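Local coordinates for solute-binding protein (Thermoactinomyces vulgaris, PDB 2ZYO), which binds cyclodextrins and linear maltodextrins, here holding maltotetraose, and probably serves as the extracellular receptor of a carbohydrate transport system, at residues 303-306 with 307-310; 157-160 with 161-164; 54-58 with 59-63; 99-102 with 103-107. All blocks are in the same frame, centred on the assembly; numbering follows the deposited sequence.

From the N terminus the four contacts follow in series, 54-58 with 59-63 (interaction 3), 99-102 with 103-107 (interaction 4), 157-160 with 161-164 (interaction 2) and 303-306 with 307-310 (interaction 1); none nests in or crosses another, and each closes a short local turn. Interaction 3 joins strand 50-55 to helix 61-71, interaction 4 forms helix 101-104, interaction 2 links helix 147-157 to strand 165-169, and interaction 1 starts helix 306-316. Interactions 1 and 4 touch, where F107 packs on T304 and L309. Interaction 3 lies about 10 Å from interaction 1 at nearest atoms, whereas the centre of interaction 2 is 45 Å from that of interaction 1, across the chain's centre.

Interaction 1: residues 303-306 with 307-310; sequences LTSK and EALA
S305 OG accepts the backbone N-H of A308 at 3.1 Å, a nearly straight bond with an N-H...O angle of 163°. The hydroxyl gets there because chi1 of 71° sets OG between the backbone N and the carbonyl carbon, turned to the opening helical turn; the same oxygen lies 3.4 Å from A308 CB. From the backbone of the same serine, S305 O takes the N-H of L309 at 2.9 Å, and one residue on, K306 O accepts from A310 N at 3.0 Å. S305 is thus the N-cap of helix 306-316, its side chain satisfying an amide of the first turn that has no preceding helical carbonyl to bond to. L309 folds back over the residues ahead of the cap: its CD1 sits 3.4 Å from T304 O, while CD2 faces L303 O at 3.9 Å. A308 CB adds a second apolar approach to that last carbonyl, 3.5 Å from L303 O. Further out, T304 OG1 is bonded to M300 O at the end of helix 293-302, so the threonine belongs by its polar end to the preceding helix. W39 of helix 30-47 packs against L303, E307 and A308, and L325 of helix 323-326 against L309 and A310. The extended chain of K306 leads NZ to a salt bridge with E324.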
ATOM      1  N   LEU A 303       9.849  14.025  12.894  1.00  7.22           N
ATOM      2  CA  LEU A 303      10.268  12.985  11.953  1.00  7.34           C
ATOM      3  C   LEU A 303       9.501  13.019  10.631  1.00  7.53           C
ATOM      4  O   LEU A 303       9.886  12.342   9.678  1.00  6.91           O
ATOM      5  CB  LEU A 303      10.125  11.595  12.586  1.00  8.34           C
ATOM      6  CG  LEU A 303      10.960  11.260  13.827  1.00  9.98           C
ATOM      7  CD1 LEU A 303      10.551   9.904  14.377  1.00 10.13           C
ATOM      8  CD2 LEU A 303      12.457  11.290  13.531  1.00 10.44           C
ATOM      9  N   THR A 304       8.415  13.791  10.585  1.00  6.50           N
ATOM     10  CA  THR A 304       7.547  13.834   9.406  1.00  7.28           C
ATOM     11  C   THR A 304       7.402  15.239   8.813  1.00  7.59           C
ATOM     12  O   THR A 304       6.474  15.508   8.041  1.00  7.46           O
ATOM     13  CB  THR A 304       6.142  13.258   9.707  1.00  6.60           C
ATOM     14  OG1 THR A 304       5.542  13.985  10.789  1.00  8.28           O
ATOM     15  CG2 THR A 304       6.226  11.779  10.077  1.00  6.55           C
ATOM     16  N   SER A 305       8.326  16.129   9.171  1.00  8.59           N
ATOM     17  CA  SER A 305       8.325  17.492   8.643  1.00  9.11           C
ATOM     18  C   SER A 305       8.684  17.491   7.162  1.00  9.73           C
ATOM     19  O   SER A 305       9.176  16.489   6.632  1.00  9.58           O
ATOM     20  CB  SER A 305       9.332  18.350   9.407  1.00  9.39           C
ATOM     21  OG  SER A 305      10.655  17.961   9.081  1.00 10.84           O
ATOM     22  N   LYS A 306       8.455  18.621   6.498  1.00  9.78           N
ATOM     23  CA  LYS A 306       8.850  18.773   5.099  1.00 10.06           C
ATOM     24  C   LYS A 306      10.335  18.446   4.902  1.00 11.00           C
ATOM     25  O   LYS A 306      10.690  17.687   4.003  1.00 12.07           O
ATOM     26  CB  LYS A 306       8.530  20.183   4.595  1.00 11.22           C
ATOM     27  CG  LYS A 306       8.763  20.372   3.101  1.00 13.77           C
ATOM     28  CD  LYS A 306       8.458  21.799   2.670  1.00 16.69           C
ATOM     29  CE  LYS A 306       8.955  22.063   1.252  1.00 20.78           C
ATOM     30  NZ  LYS A 306       8.747  23.477   0.822  1.00 24.10           N
ATOM     31  N   GLU A 307      11.182  19.001   5.767  1.00 11.36           N
ATOM     32  CA  GLU A 307      12.625  18.770   5.708  1.00 12.51           C
ATOM     33  C   GLU A 307      12.990  17.297   5.914  1.00 11.05           C
ATOM     34  O   GLU A 307      13.803  16.746   5.168  1.00 12.08           O
ATOM     35  CB  GLU A 307      13.345  19.640   6.745  1.00 13.89           C
ATOM     36  CG  GLU A 307      14.861  19.659   6.600  1.00 19.29           C
ATOM     37  CD  GLU A 307      15.568  20.420   7.714  1.00 20.13           C
ATOM     38  OE1 GLU A 307      14.906  20.849   8.685  1.00 22.26           O
ATOM     39  OE2 GLU A 307      16.801  20.589   7.613  1.00 22.63           O
ATOM     40  N   ALA A 308      12.392  16.672   6.928  1.00 11.31           N
ATOM     41  CA  ALA A 308      12.689  15.277   7.256  1.00  9.85           C
ATOM     42  C   ALA A 308      12.257  14.317   6.153  1.00 10.13           C
ATOM     43  O   ALA A 308      12.989  13.385   5.819  1.00  9.61           O
ATOM     44  CB  ALA A 308      12.051  14.886   8.589  1.00  9.80           C
ATOM     45  N   LEU A 309      11.077  14.554   5.582  1.00  9.92           N
ATOM     46  CA  LEU A 309      10.547  13.670   4.544  1.00  8.95           C
ATOM     47  C   LEU A 309      11.176  13.891   3.165  1.00  9.04           C
ATOM     48  O   LEU A 309      11.241  12.959   2.361  1.00 10.01           O
ATOM     49  CB  LEU A 309       9.015  13.733   4.482  1.00  7.65           C
ATOM     50  CG  LEU A 309       8.262  13.155   5.690  1.00  8.28           C
ATOM     51  CD1 LEU A 309       6.759  13.228   5.480  1.00  9.12           C
ATOM     52  CD2 LEU A 309       8.686  11.720   5.997  1.00 10.21           C
ATOM     53  N   ALA A 310      11.639  15.113   2.897  1.00  9.11           N
ATOM     54  CA  ALA A 310      12.424  15.382   1.691  1.00  9.53           C
ATOM     55  C   ALA A 310      13.702  14.553   1.744  1.00 10.20           C
ATOM     56  O   ALA A 310      14.058  13.875   0.776  1.00 10.34           O
ATOM     57  CB  ALA A 310      12.753  16.861   1.573  1.00 10.53           C
TER

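Interaction 2: residues 157-160 with 161-164; sequences NNKP and DEQK
A tight reversal between helix 147-157 and strand 165-169 brings K159 and K164 together as a single antiparallel hydrogen-bonded pair. K159 N donates to K164 O at 2.7 Å, and K164 N returns a bond to K159 O at 3.2 Å. That carbonyl also accepts the N-H of E162 at 3.1 Å, inside the turn. The two donors approach K159 O from opposite faces of its plane, so the oxygen is gripped from both sides. A weak bond from Q163 N to P160 O also spans the bend, where Q163 takes up left-handed backbone angles.

Above this backbone frame the side chains of K159 and E162 cross obliquely. The lysine chain bends at chi3 (-81°), which lays its CD 3.5 Å from E162 OE1, with NZ making a long salt bridge of 3.9 Å to the same oxygen. K159 CE also passes over K164 CB at 4.2 Å. The two ammonium groups do not meet, K159 NZ and K164 NZ staying 6.2 Å apart, and the carboxylate of E162 probably offsets part of the charge of K159. Next to the turn, N158 anchors the chain through its side-chain bonds to G166, V167 and A222. With Q163 and K164 both facing K159, the geometry is that of a G1 beta bulge.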
ATOM      1  N   ASN A 157      -0.164  -8.619 -28.494  1.00 12.00           N
ATOM      2  CA  ASN A 157       1.262  -8.832 -28.230  1.00 12.28           C
ATOM      3  C   ASN A 157       1.633  -9.963 -27.260  1.00 12.33           C
ATOM      4  O   ASN A 157       2.806 -10.335 -27.168  1.00 13.71           O
ATOM      5  CB  ASN A 157       1.917  -7.519 -27.779  1.00 12.90           C
ATOM      6  CG  ASN A 157       1.891  -6.453 -28.859  1.00 14.38           C
ATOM      7  OD1 ASN A 157       1.250  -5.412 -28.705  1.00 18.95           O
ATOM      8  ND2 ASN A 157       2.582  -6.710 -29.961  1.00 11.78           N
ATOM      9  N   ASN A 158       0.653 -10.503 -26.537  1.00 12.22           N
ATOM     10  CA  ASN A 158       0.934 -11.574 -25.576  1.00 12.44           C
ATOM     11  C   ASN A 158       1.143 -12.925 -26.255  1.00 14.52           C
ATOM     12  O   ASN A 158       0.235 -13.458 -26.897  1.00 14.69           O
ATOM     13  CB  ASN A 158      -0.152 -11.659 -24.493  1.00 12.55           C
ATOM     14  CG  ASN A 158      -0.087 -10.506 -23.492  1.00 11.75           C
ATOM     15  OD1 ASN A 158       0.736  -9.599 -23.614  1.00  9.45           O
ATOM     16  ND2 ASN A 158      -0.960 -10.545 -22.491  1.00  9.92           N
ATOM     17  N   LYS A 159       2.359 -13.455 -26.117  1.00 15.54           N
ATOM     18  CA  LYS A 159       2.758 -14.723 -26.731  1.00 17.53           C
ATOM     19  C   LYS A 159       3.372 -15.650 -25.679  1.00 18.36           C
ATOM     20  O   LYS A 159       4.598 -15.705 -25.542  1.00 19.24           O
ATOM     21  CB  LYS A 159       3.770 -14.481 -27.858  1.00 20.38           C
ATOM     22  CG  LYS A 159       3.249 -13.680 -29.042  1.00 20.39           C
ATOM     23  CD  LYS A 159       4.363 -13.351 -30.032  1.00 24.00           C
ATOM     24  CE  LYS A 159       5.186 -12.149 -29.583  1.00 25.78           C
ATOM     25  NZ  LYS A 159       6.214 -11.761 -30.595  1.00 28.38           N
ATOM     26  N   PRO A 160       2.523 -16.385 -24.935  1.00 19.06           N
ATOM     27  CA  PRO A 160       2.987 -17.264 -23.854  1.00 21.55           C
ATOM     28  C   PRO A 160       3.981 -18.345 -24.292  1.00 23.93           C
ATOM     29  O   PRO A 160       4.851 -18.726 -23.504  1.00 25.52           O
ATOM     30  CB  PRO A 160       1.692 -17.904 -23.331  1.00 21.93           C
ATOM     31  CG  PRO A 160       0.682 -17.695 -24.408  1.00 21.97           C
ATOM     32  CD  PRO A 160       1.056 -16.414 -25.073  1.00 20.15           C
ATOM     33  N   ASP A 161       3.860 -18.817 -25.533  1.00 26.01           N
ATOM     34  CA  ASP A 161       4.745 -19.858 -26.071  1.00 28.28           C
ATOM     35  C   ASP A 161       6.198 -19.408 -26.216  1.00 28.52           C
ATOM     36  O   ASP A 161       7.114 -20.232 -26.198  1.00 29.70           O
ATOM     37  CB  ASP A 161       4.227 -20.363 -27.421  1.00 30.25           C
ATOM     38  CG  ASP A 161       3.008 -21.256 -27.282  1.00 33.28           C
ATOM     39  OD1 ASP A 161       3.076 -22.261 -26.542  1.00 35.75           O
ATOM     40  OD2 ASP A 161       1.981 -20.958 -27.924  1.00 35.20           O
ATOM     41  N   GLU A 162       6.398 -18.100 -26.356  1.00 28.14           N
ATOM     42  CA  GLU A 162       7.731 -17.534 -26.546  1.00 28.68           C
ATOM     43  C   GLU A 162       8.170 -16.708 -25.337  1.00 27.69           C
ATOM     44  O   GLU A 162       9.223 -16.062 -25.365  1.00 27.69           O
ATOM     45  CB  GLU A 162       7.776 -16.696 -27.829  1.00 29.94           C
ATOM     46  CG  GLU A 162       7.533 -17.505 -29.104  1.00 33.27           C
ATOM     47  CD  GLU A 162       7.578 -16.667 -30.373  1.00 35.18           C
ATOM     48  OE1 GLU A 162       7.164 -15.488 -30.339  1.00 36.97           O
ATOM     49  OE2 GLU A 162       8.022 -17.196 -31.415  1.00 37.28           O
ATOM     50  N   GLN A 163       7.356 -16.745 -24.281  1.00 26.99           N
ATOM     51  CA  GLN A 163       7.605 -16.004 -23.039  1.00 26.78           C
ATOM     52  C   GLN A 163       7.756 -14.501 -23.293  1.00 24.68           C
ATOM     53  O   GLN A 163       8.553 -13.823 -22.638  1.00 25.76           O
ATOM     54  CB  GLN A 163       8.830 -16.565 -22.295  1.00 28.74           C
ATOM     55  CG  GLN A 163       8.782 -18.070 -22.028  1.00 32.70           C
ATOM     56  CD  GLN A 163       7.668 -18.470 -21.075  1.00 34.93           C
ATOM     57  OE1 GLN A 163       7.367 -17.759 -20.116  1.00 36.33           O
ATOM     58  NE2 GLN A 163       7.053 -19.618 -21.336  1.00 37.21           N
ATOM     59  N   LYS A 164       6.985 -13.998 -24.255  1.00 21.80           N
ATOM     60  CA  LYS A 164       6.989 -12.584 -24.616  1.00 19.44           C
ATOM     61  C   LYS A 164       5.592 -12.015 -24.398  1.00 16.59           C
ATOM     62  O   LYS A 164       4.597 -12.642 -24.767  1.00 15.59           O
ATOM     63  CB  LYS A 164       7.421 -12.408 -26.079  1.00 22.03           C
ATOM     64  CG  LYS A 164       8.168 -11.107 -26.381  1.00 26.46           C
ATOM     65  CD  LYS A 164       7.223  -9.926 -26.557  1.00 29.24           C
ATOM     66  CE  LYS A 164       7.936  -8.594 -26.385  1.00 30.06           C
ATOM     67  NZ  LYS A 164       6.966  -7.473 -26.213  1.00 30.77           N
TER

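Interaction 3: residues 54-58 with 59-63; sequences VPVAL and LKQQE
V56 and Q61 meet where strand 50-55 turns into helix 61-71, a beta-to-alpha connection in the parallel beta-alpha layering of a periplasmic-type binding protein. The valine side chain lies slantwise to the glutamine: V56 CG1 rests on its aliphatic part, 3.6 Å from Q61 CG. The valine methyl comes there because CG1 lies opposite the backbone N (chi1 -172°), on the side of the carbonyl carbon. Beyond this touch the glutamine runs back along the strand end in an extended chain, and its NE2 donates to V56 O at 3.1 Å with an N-H...O angle of 166°. The acceptor lies close to the plane of the amide, although the donor stands 37° out of the plane of the V56 carbonyl. The other end of the amide, OE1, accepts from T79 N of strand 77-81, so both ends of the buried group are bonded and its rotation is fixed. With an alanine here, V56 O and T79 N would probably be left without these partners, and a gap would be likely to open beside V56 CG1. L58 lies alongside Q61 and points the same way, its CD1 4.1 Å from Q61 NE2. On another side of the turn A57 CB touches K60 CG, and W24 of strand 20-25 packs against both V56 and Q61. The backbone turn is drawn in by K60 N, which donates to A57 O at 2.9 Å. A water joins this turn to the helix, donating to L58 O at 2.7 Å and accepting from Q62 N at 2.8 Å.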
ATOM      1  N   VAL A  54      15.761   1.520  17.586  1.00 10.65           N
ATOM      2  CA  VAL A  54      15.982   0.080  17.687  1.00 10.95           C
ATOM      3  C   VAL A  54      15.536  -0.591  16.387  1.00 10.80           C
ATOM      4  O   VAL A  54      14.431  -0.332  15.909  1.00 10.25           O
ATOM      5  CB  VAL A  54      15.202  -0.525  18.886  1.00 11.92           C
ATOM      6  CG1 VAL A  54      15.490  -2.020  19.043  1.00 12.97           C
ATOM      7  CG2 VAL A  54      15.534   0.214  20.178  1.00 12.14           C
ATOM      8  N   PRO A  55      16.400  -1.441  15.797  1.00 10.45           N
ATOM      9  CA  PRO A  55      16.013  -2.171  14.591  1.00 10.51           C
ATOM     10  C   PRO A  55      14.982  -3.265  14.868  1.00 10.31           C
ATOM     11  O   PRO A  55      15.278  -4.234  15.571  1.00 11.77           O
ATOM     12  CB  PRO A  55      17.333  -2.783  14.113  1.00 11.61           C
ATOM     13  CG  PRO A  55      18.152  -2.927  15.348  1.00 12.78           C
ATOM     14  CD  PRO A  55      17.787  -1.742  16.203  1.00 11.07           C
ATOM     15  N   VAL A  56      13.777  -3.087  14.329  1.00 10.42           N
ATOM     16  CA  VAL A  56      12.725  -4.107  14.378  1.00 11.15           C
ATOM     17  C   VAL A  56      11.983  -4.124  13.044  1.00 12.43           C
ATOM     18  O   VAL A  56      11.504  -3.084  12.576  1.00 12.20           O
ATOM     19  CB  VAL A  56      11.695  -3.880  15.522  1.00 11.76           C
ATOM     20  CG1 VAL A  56      10.750  -5.072  15.625  1.00 12.69           C
ATOM     21  CG2 VAL A  56      12.381  -3.646  16.867  1.00 11.39           C
ATOM     22  N   ALA A  57      11.891  -5.305  12.438  1.00 13.86           N
ATOM     23  CA  ALA A  57      11.228  -5.468  11.149  1.00 14.55           C
ATOM     24  C   ALA A  57       9.791  -4.969  11.218  1.00 12.73           C
ATOM     25  O   ALA A  57       9.093  -5.215  12.201  1.00 13.59           O
ATOM     26  CB  ALA A  57      11.262  -6.921  10.720  1.00 15.72           C
ATOM     27  N   LEU A  58       9.365  -4.261  10.176  1.00 13.69           N
ATOM     28  CA  LEU A  58       8.023  -3.678  10.122  1.00 14.04           C
ATOM     29  C   LEU A  58       6.919  -4.651  10.528  1.00 13.75           C
ATOM     30  O   LEU A  58       6.099  -4.340  11.394  1.00 13.36           O
ATOM     31  CB  LEU A  58       7.740  -3.109   8.727  1.00 17.62           C
ATOM     32  CG  LEU A  58       7.905  -1.607   8.456  1.00 21.61           C
ATOM     33  CD1 LEU A  58       8.969  -0.933   9.317  1.00 21.89           C
ATOM     34  CD2 LEU A  58       8.190  -1.398   6.979  1.00 24.15           C
ATOM     35  N   LEU A  59       6.918  -5.838   9.925  1.00 14.38           N
ATOM     36  CA  LEU A  59       5.854  -6.812  10.159  1.00 14.72           C
ATOM     37  C   LEU A  59       6.032  -7.634  11.439  1.00 15.37           C
ATOM     38  O   LEU A  59       5.243  -8.540  11.713  1.00 17.56           O
ATOM     39  CB  LEU A  59       5.664  -7.719   8.934  1.00 16.24           C
ATOM     40  CG  LEU A  59       5.181  -7.036   7.646  1.00 17.18           C
ATOM     41  CD1 LEU A  59       5.056  -8.047   6.520  1.00 18.25           C
ATOM     42  CD2 LEU A  59       3.860  -6.284   7.847  1.00 17.23           C
ATOM     43  N   LYS A  60       7.059  -7.302  12.219  1.00 14.12           N
ATOM     44  CA  LYS A  60       7.280  -7.925  13.523  1.00 13.64           C
ATOM     45  C   LYS A  60       6.980  -6.977  14.682  1.00 13.25           C
ATOM     46  O   LYS A  60       6.890  -7.407  15.835  1.00 13.76           O
ATOM     47  CB  LYS A  60       8.715  -8.442  13.634  1.00 15.06           C
ATOM     48  CG  LYS A  60       9.000  -9.639  12.747  1.00 18.33           C
ATOM     49  CD  LYS A  60      10.300 -10.311  13.137  1.00 21.74           C
ATOM     50  CE  LYS A  60      10.615 -11.477  12.214  1.00 22.72           C
ATOM     51  NZ  LYS A  60       9.649 -12.604  12.365  1.00 24.72           N
ATOM     52  N   GLN A  61       6.813  -5.694  14.370  1.00 12.19           N
ATOM     53  CA  GLN A  61       6.655  -4.665  15.401  1.00 11.97           C
ATOM     54  C   GLN A  61       5.371  -4.794  16.217  1.00 11.64           C
ATOM     55  O   GLN A  61       5.384  -4.584  17.431  1.00 12.08           O
ATOM     56  CB  GLN A  61       6.761  -3.266  14.793  1.00 10.90           C
ATOM     57  CG  GLN A  61       8.177  -2.881  14.399  1.00 11.30           C
ATOM     58  CD  GLN A  61       8.353  -1.392  14.173  1.00 10.21           C
ATOM     59  OE1 GLN A  61       7.590  -0.573  14.690  1.00 10.70           O
ATOM     60  NE2 GLN A  61       9.371  -1.033  13.404  1.00 10.96           N
ATOM     61  N   GLN A  62       4.272  -5.132  15.549  1.00 14.12           N
ATOM     62  CA  GLN A  62       2.983  -5.272  16.219  1.00 15.30           C
ATOM     63  C   GLN A  62       3.030  -6.391  17.265  1.00 15.52           C
ATOM     64  O   GLN A  62       2.598  -6.203  18.406  1.00 16.61           O
ATOM     65  CB  GLN A  62       1.864  -5.504  15.197  1.00 16.76           C
ATOM     66  CG  GLN A  62       0.490  -5.080  15.682  1.00 18.26           C
ATOM     67  CD  GLN A  62      -0.552  -4.985  14.578  1.00 18.60           C
ATOM     68  OE1 GLN A  62      -0.238  -4.703  13.417  1.00 20.86           O
ATOM     69  NE2 GLN A  62      -1.808  -5.198  14.943  1.00 19.82           N
ATOM     70  N   GLU A  63       3.580  -7.542  16.876  1.00 16.19           N
ATOM     71  CA  GLU A  63       3.759  -8.673  17.786  1.00 17.57           C
ATOM     72  C   GLU A  63       4.720  -8.346  18.931  1.00 16.30           C
ATOM     73  O   GLU A  63       4.463  -8.707  20.082  1.00 17.81           O
ATOM     74  CB  GLU A  63       4.249  -9.908  17.022  1.00 21.52           C
ATOM     75  CG  GLU A  63       3.176 -10.590  16.182  1.00 27.83           C
ATOM     76  CD  GLU A  63       3.752 -11.475  15.088  1.00 31.06           C
ATOM     77  OE1 GLU A  63       4.568 -10.979  14.277  1.00 32.11           O
ATOM     78  OE2 GLU A  63       3.378 -12.666  15.027  1.00 33.97           O
TER
HETATM   79  O   HOH W   1       4.023  -5.500  12.737  1.00 15.10           O

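Interaction 4: residues 99-102 with 103-107; sequences VDNS and VKNQF
D100 O and N101 O carry most of the backbone bonding with residues 103-105. D100 O accepts V103 N at 3.0 Å, the donor well above the carbonyl plane, and takes a weak second bond from K104 N. N101 O receives N105 N at 2.8 Å. D100 holds the N-cap position, yet its carboxylate makes no capping bond. The N101 amide is engaged at both ends: OD1 accepts a weak, bent bond from N105 ND2 at 2.9 Å, the two amide planes being 81° apart, while N101 ND2 donates to a water that also takes a weak bond from K104 NZ. Chi1 of -170° swings the N101 amide to the side of its own carbonyl, toward N105. The short helix ends in a type I turn from K104 to F107, closed by F107 N on K104 O.

The apolar side is V99 against V103, whose side chains cross at about a right angle with their CB atoms 3.8 Å apart; V103 CG1 lies 4.0 Å from V99 CG2. An alanine here, lacking CG1, would probably leave a gap beside V99 CB and CG2. Q301 of helix 293-302 touches both valines, and L121 of strand 120-136 packs on V99 and K104.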
ATOM      1  N   VAL A  99      -3.105  16.210  17.299  1.00 11.84           N
ATOM      2  CA  VAL A  99      -2.504  17.291  16.527  1.00 12.07           C
ATOM      3  C   VAL A  99      -3.606  18.130  15.890  1.00 11.96           C
ATOM      4  O   VAL A  99      -4.719  17.643  15.674  1.00 12.20           O
ATOM      5  CB  VAL A  99      -1.530  16.768  15.427  1.00 12.21           C
ATOM      6  CG1 VAL A  99      -0.339  16.048  16.051  1.00 12.50           C
ATOM      7  CG2 VAL A  99      -2.249  15.860  14.427  1.00 11.37           C
ATOM      8  N   ASP A 100      -3.294  19.390  15.598  1.00 11.69           N
ATOM      9  CA  ASP A 100      -4.256  20.300  14.984  1.00 12.68           C
ATOM     10  C   ASP A 100      -4.510  19.916  13.534  1.00 13.05           C
ATOM     11  O   ASP A 100      -3.701  19.219  12.918  1.00 11.74           O
ATOM     12  CB  ASP A 100      -3.747  21.744  15.048  1.00 15.35           C
ATOM     13  CG  ASP A 100      -3.466  22.210  16.466  1.00 18.45           C
ATOM     14  OD1 ASP A 100      -4.113  21.709  17.410  1.00 20.11           O
ATOM     15  OD2 ASP A 100      -2.596  23.091  16.631  1.00 21.41           O
ATOM     16  N   ASN A 101      -5.632  20.378  12.989  1.00 13.11           N
ATOM     17  CA  ASN A 101      -5.957  20.140  11.582  1.00 14.01           C
ATOM     18  C   ASN A 101      -4.878  20.669  10.638  1.00 14.54           C
ATOM     19  O   ASN A 101      -4.648  20.098   9.571  1.00 14.74           O
ATOM     20  CB  ASN A 101      -7.322  20.737  11.227  1.00 15.78           C
ATOM     21  CG  ASN A 101      -7.813  20.301   9.854  1.00 14.03           C
ATOM     22  OD1 ASN A 101      -8.006  21.129   8.963  1.00 20.32           O
ATOM     23  ND2 ASN A 101      -8.007  18.999   9.675  1.00 13.88           N
ATOM     24  N   SER A 102      -4.211  21.749  11.047  1.00 15.02           N
ATOM     25  CA  SER A 102      -3.117  22.335  10.270  1.00 15.44           C
ATOM     26  C   SER A 102      -1.968  21.347  10.081  1.00 14.85           C
ATOM     27  O   SER A 102      -1.301  21.353   9.046  1.00 15.46           O
ATOM     28  CB  SER A 102      -2.606  23.619  10.932  1.00 16.57           C
ATOM     29  OG  SER A 102      -1.992  23.351  12.181  1.00 18.22           O
ATOM     30  N   VAL A 103      -1.745  20.504  11.088  1.00 13.51           N
ATOM     31  CA  VAL A 103      -0.724  19.456  11.020  1.00 12.75           C
ATOM     32  C   VAL A 103      -1.151  18.349  10.052  1.00 12.68           C
ATOM     33  O   VAL A 103      -0.354  17.908   9.221  1.00 12.51           O
ATOM     34  CB  VAL A 103      -0.414  18.863  12.421  1.00 11.81           C
ATOM     35  CG1 VAL A 103       0.637  17.763  12.321  1.00 11.15           C
ATOM     36  CG2 VAL A 103       0.052  19.957  13.382  1.00 12.42           C
ATOM     37  N   LYS A 104      -2.407  17.911  10.158  1.00 12.23           N
ATOM     38  CA  LYS A 104      -2.971  16.932   9.225  1.00 13.36           C
ATOM     39  C   LYS A 104      -2.856  17.433   7.792  1.00 12.31           C
ATOM     40  O   LYS A 104      -2.503  16.675   6.885  1.00 12.06           O
ATOM     41  CB  LYS A 104      -4.443  16.651   9.545  1.00 13.79           C
ATOM     42  CG  LYS A 104      -4.682  15.782  10.772  1.00 16.35           C
ATOM     43  CD  LYS A 104      -6.155  15.392  10.915  1.00 17.96           C
ATOM     44  CE  LYS A 104      -6.617  14.441   9.809  1.00 21.47           C
ATOM     45  NZ  LYS A 104      -8.095  14.234   9.832  1.00 23.61           N
ATOM     46  N   ASN A 105      -3.139  18.723   7.603  1.00 13.44           N
ATOM     47  CA  ASN A 105      -3.139  19.341   6.278  1.00 14.32           C
ATOM     48  C   ASN A 105      -1.756  19.504   5.636  1.00 13.59           C
ATOM     49  O   ASN A 105      -1.651  19.952   4.495  1.00 14.44           O
ATOM     50  CB  ASN A 105      -3.887  20.676   6.308  1.00 17.43           C
ATOM     51  CG  ASN A 105      -5.395  20.502   6.413  1.00 19.55           C
ATOM     52  OD1 ASN A 105      -5.943  19.444   6.091  1.00 23.95           O
ATOM     53  ND2 ASN A 105      -6.074  21.551   6.853  1.00 22.84           N
ATOM     54  N   GLN A 106      -0.703  19.151   6.372  1.00 12.51           N
ATOM     55  CA  GLN A 106       0.640  19.054   5.797  1.00 11.08           C
ATOM     56  C   GLN A 106       0.692  17.884   4.820  1.00 11.15           C
ATOM     57  O   GLN A 106       1.537  17.846   3.924  1.00  9.92           O
ATOM     58  CB  GLN A 106       1.692  18.822   6.885  1.00 11.34           C
ATOM     59  CG  GLN A 106       1.860  19.945   7.901  1.00 11.59           C
ATOM     60  CD  GLN A 106       2.654  19.509   9.127  1.00 13.44           C
ATOM     61  OE1 GLN A 106       3.290  18.450   9.135  1.00 13.13           O
ATOM     62  NE2 GLN A 106       2.619  20.329  10.171  1.00 11.67           N
ATOM     63  N   PHE A 107      -0.224  16.936   4.999  1.00 10.88           N
ATOM     64  CA  PHE A 107      -0.162  15.659   4.303  1.00 10.03           C
ATOM     65  C   PHE A 107      -1.343  15.425   3.376  1.00 10.06           C
ATOM     66  O   PHE A 107      -2.421  15.996   3.564  1.00 10.65           O
ATOM     67  CB  PHE A 107      -0.067  14.514   5.316  1.00  9.58           C
ATOM     68  CG  PHE A 107       1.054  14.672   6.301  1.00  8.91           C
ATOM     69  CD1 PHE A 107       2.359  14.355   5.942  1.00  8.23           C
ATOM     70  CD2 PHE A 107       0.807  15.151   7.586  1.00  9.33           C
ATOM     71  CE1 PHE A 107       3.403  14.508   6.850  1.00  8.34           C
ATOM     72  CE2 PHE A 107       1.843  15.306   8.499  1.00  8.34           C
ATOM     73  CZ  PHE A 107       3.145  14.982   8.130  1.00 10.07           C
TER
HETATM   74  O   HOH W   2      -8.373  16.834   7.786  1.00 34.93           O